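Mandelate racemase/muconate lactonizing enzyme-like protein (Roseovarius sp. TM1035, PDB 3RCY) probably acts as an isomerase or related enzyme of the enolase superfamily, using a bound magnesium ion to stabilise an enolate-like intermediate. Local coordinates at residues A[9-14]-A[21-26]. Numbering follows the deposited sequence.
Sequences IIVTAP and GRYWIL
Ile-10 and Leu-26 exchange two backbone hydrogen bonds, each 2.9 Å long, from Ile-10 N to Leu-26 O and from Leu-26 N to Ile-10 O; two residues on, Thr-12 and Trp-24 repeat the pattern. These are the hydrogen-bonded pairs of an antiparallel hairpin, and Val-11 opposite Ile-25 is the non-hydrogen-bonded pair between them. Together the four bonds fix the register that brings Pro-14 to Trp-24. CA-H...O contacts supplement the set, the shortest from Tyr-23 CA to Thr-12 O at 3.2 Å.

The hairpin illustrates how such pairing sorts side chains by alternation: Ile-9, Val-11 and Ile-25 go to one side, Ile-10, Thr-12, Trp-24 and Leu-26 to the other. On the first, Ile-9 CG2 reaches Ile-25 CG2, and the anti setting of Val-11 CG1 to its backbone N (chi1 180°) lays that methyl alongside Tyr-23 CB at 3.8 Å. On the second, Thr-12 CG2 meets Leu-26 CD1 at 3.9 Å. Past the strand end, Pro-14 lays CG over one face of the Trp-24 indole, a CH-pi contact 3.7 Å from the six-membered ring centroid. Trp-24 NE1 donates to Gly-20 O, which helps fix the indole's rotation. A leucine in place of Trp-24 would probably leave Pro-14 without its aromatic platform and Gly-20 O without this donor. Beyond the strands, a water donates to Pro-14 O and weakly to Gly-21 O.

The hairpin belongs to the three-stranded sheet of the N-terminal domain of the mandelate racemase family, where strand 24-31 is central. Helix 48-63 packs on the Ile-9, Val-11 and Ile-25 face; helix 341-346 meets Thr-12, Pro-14 and Trp-24, with strand 36-41 beside Trp-24 and Leu-26.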
loop_
_atom_site.group_PDB
_atom_site.type_symbol
_atom_site.label_atom_id
_atom_site.label_comp_id
_atom_site.label_asym_id
_atom_site.label_seq_id
_atom_site.Cartn_x
_atom_site.Cartn_y
_atom_site.Cartn_z
ATOM N N ILE A 9 -27.875 25.091 33.908
ATOM C CA ILE A 9 -26.655 25.465 33.201
ATOM C C ILE A 9 -26.117 26.749 33.817
ATOM O O ILE A 9 -26.859 27.723 33.993
ATOM C CB ILE A 9 -26.902 25.686 31.685
ATOM C CG1 ILE A 9 -27.552 24.441 31.045
ATOM C CG2 ILE A 9 -25.579 26.064 30.981
ATOM C CD1 ILE A 9 -28.210 24.715 29.657
ATOM N N ILE A 10 -24.830 26.746 34.146
ATOM C CA ILE A 10 -24.182 27.933 34.684
ATOM C C ILE A 10 -22.956 28.258 33.851
ATOM O O ILE A 10 -22.030 27.451 33.750
ATOM C CB ILE A 10 -23.773 27.750 36.170
ATOM C CG1 ILE A 10 -25.005 27.511 37.051
ATOM C CG2 ILE A 10 -22.997 28.979 36.667
ATOM C CD1 ILE A 10 -24.668 26.843 38.381
ATOM N N VAL A 11 -22.967 29.435 33.238
ATOM C CA VAL A 11 -21.798 29.924 32.522
ATOM C C VAL A 11 -21.034 30.867 33.441
ATOM O O VAL A 11 -21.585 31.858 33.919
ATOM C CB VAL A 11 -22.186 30.624 31.206
ATOM C CG1 VAL A 11 -20.941 31.139 30.478
ATOM C CG2 VAL A 11 -22.974 29.657 30.316
ATOM N N THR A 12 -19.770 30.538 33.694
ATOM C CA THR A 12 -18.967 31.284 34.647
ATOM C C THR A 12 -17.659 31.769 34.035
ATOM O O THR A 12 -17.002 31.041 33.275
ATOM C CB THR A 12 -18.759 30.486 35.981
ATOM O OG1 THR A 12 -18.088 31.307 36.936
ATOM C CG2 THR A 12 -17.978 29.186 35.766
ATOM N N ALA A 13 -17.293 33.003 34.375
ATOM C CA ALA A 13 -16.094 33.657 33.846
ATOM C C ALA A 13 -14.949 33.672 34.866
ATOM O O ALA A 13 -15.073 34.275 35.933
ATOM C CB ALA A 13 -16.422 35.081 33.407
ATOM N N PRO A 14 -13.825 33.016 34.539
ATOM C CA PRO A 14 -12.655 33.086 35.418
ATOM C C PRO A 14 -12.155 34.528 35.490
ATOM O O PRO A 14 -12.094 35.201 34.456
ATOM C CB PRO A 14 -11.612 32.221 34.699
ATOM C CG PRO A 14 -12.391 31.362 33.750
ATOM C CD PRO A 14 -13.580 32.180 33.350
ATOM N N GLY A 21 -9.462 30.197 29.758
ATOM C CA GLY A 21 -10.369 30.766 28.747
ATOM C C GLY A 21 -11.371 31.783 29.277
ATOM O O GLY A 21 -11.397 32.078 30.473
ATOM N N ARG A 22 -12.208 32.311 28.382
ATOM C CA ARG A 22 -13.132 33.404 28.726
ATOM C C ARG A 22 -14.295 32.982 29.630
ATOM O O ARG A 22 -14.755 33.772 30.455
ATOM C CB ARG A 22 -13.676 34.084 27.463
ATOM C CG ARG A 22 -12.690 35.023 26.781
ATOM C CD ARG A 22 -13.382 35.829 25.679
ATOM N NE ARG A 22 -12.476 36.783 25.039
ATOM C CZ ARG A 22 -11.622 36.480 24.062
ATOM N NH1 ARG A 22 -11.534 35.237 23.591
ATOM N NH2 ARG A 22 -10.842 37.428 23.557
ATOM N N TYR A 23 -14.775 31.752 29.463
ATOM C CA TYR A 23 -15.889 31.241 30.268
ATOM C C TYR A 23 -15.891 29.720 30.262
ATOM O O TYR A 23 -15.363 29.089 29.332
ATOM C CB TYR A 23 -17.251 31.775 29.763
ATOM C CG TYR A 23 -17.477 31.476 28.297
ATOM C CD1 TYR A 23 -17.919 30.215 27.886
ATOM C CD2 TYR A 23 -17.213 32.443 27.314
ATOM C CE1 TYR A 23 -18.090 29.918 26.551
ATOM C CE2 TYR A 23 -17.395 32.154 25.964
ATOM C CZ TYR A 23 -17.829 30.886 25.589
ATOM O OH TYR A 23 -18.005 30.567 24.255
ATOM N N TRP A 24 -16.496 29.143 31.297
ATOM C CA TRP A 24 -16.683 27.699 31.398
ATOM C C TRP A 24 -18.171 27.398 31.459
ATOM O O TRP A 24 -18.931 28.121 32.102
ATOM C CB TRP A 24 -15.988 27.142 32.645
ATOM C CG TRP A 24 -14.516 27.435 32.710
ATOM C CD1 TRP A 24 -13.655 27.573 31.655
ATOM C CD2 TRP A 24 -13.729 27.609 33.892
ATOM N NE1 TRP A 24 -12.383 27.832 32.110
ATOM C CE2 TRP A 24 -12.400 27.858 33.479
ATOM C CE3 TRP A 24 -14.017 27.575 35.261
ATOM C CZ2 TRP A 24 -11.360 28.077 34.387
ATOM C CZ3 TRP A 24 -12.978 27.786 36.167
ATOM C CH2 TRP A 24 -11.669 28.041 35.724
ATOM N N ILE A 25 -18.583 26.335 30.777
ATOM C CA ILE A 25 -19.993 25.963 30.721
ATOM C C ILE A 25 -20.214 24.768 31.633
ATOM O O ILE A 25 -19.865 23.638 31.289
ATOM C CB ILE A 25 -20.469 25.645 29.276
ATOM C CG1 ILE A 25 -20.242 26.858 28.357
ATOM C CG2 ILE A 25 -21.953 25.250 29.279
ATOM C CD1 ILE A 25 -20.318 26.530 26.855
ATOM N N LEU A 26 -20.784 25.036 32.802
ATOM C CA LEU A 26 -21.062 23.992 33.780
ATOM C C LEU A 26 -22.503 23.524 33.651
ATOM O O LEU A 26 -23.407 24.331 33.404
ATOM C CB LEU A 26 -20.803 24.507 35.204
ATOM C CG LEU A 26 -19.461 25.212 35.465
ATOM C CD1 LEU A 26 -19.407 25.697 36.905
ATOM C CD2 LEU A 26 -18.266 24.302 35.150
HETATM O O HOH W 1 -11.658 35.119 31.751
#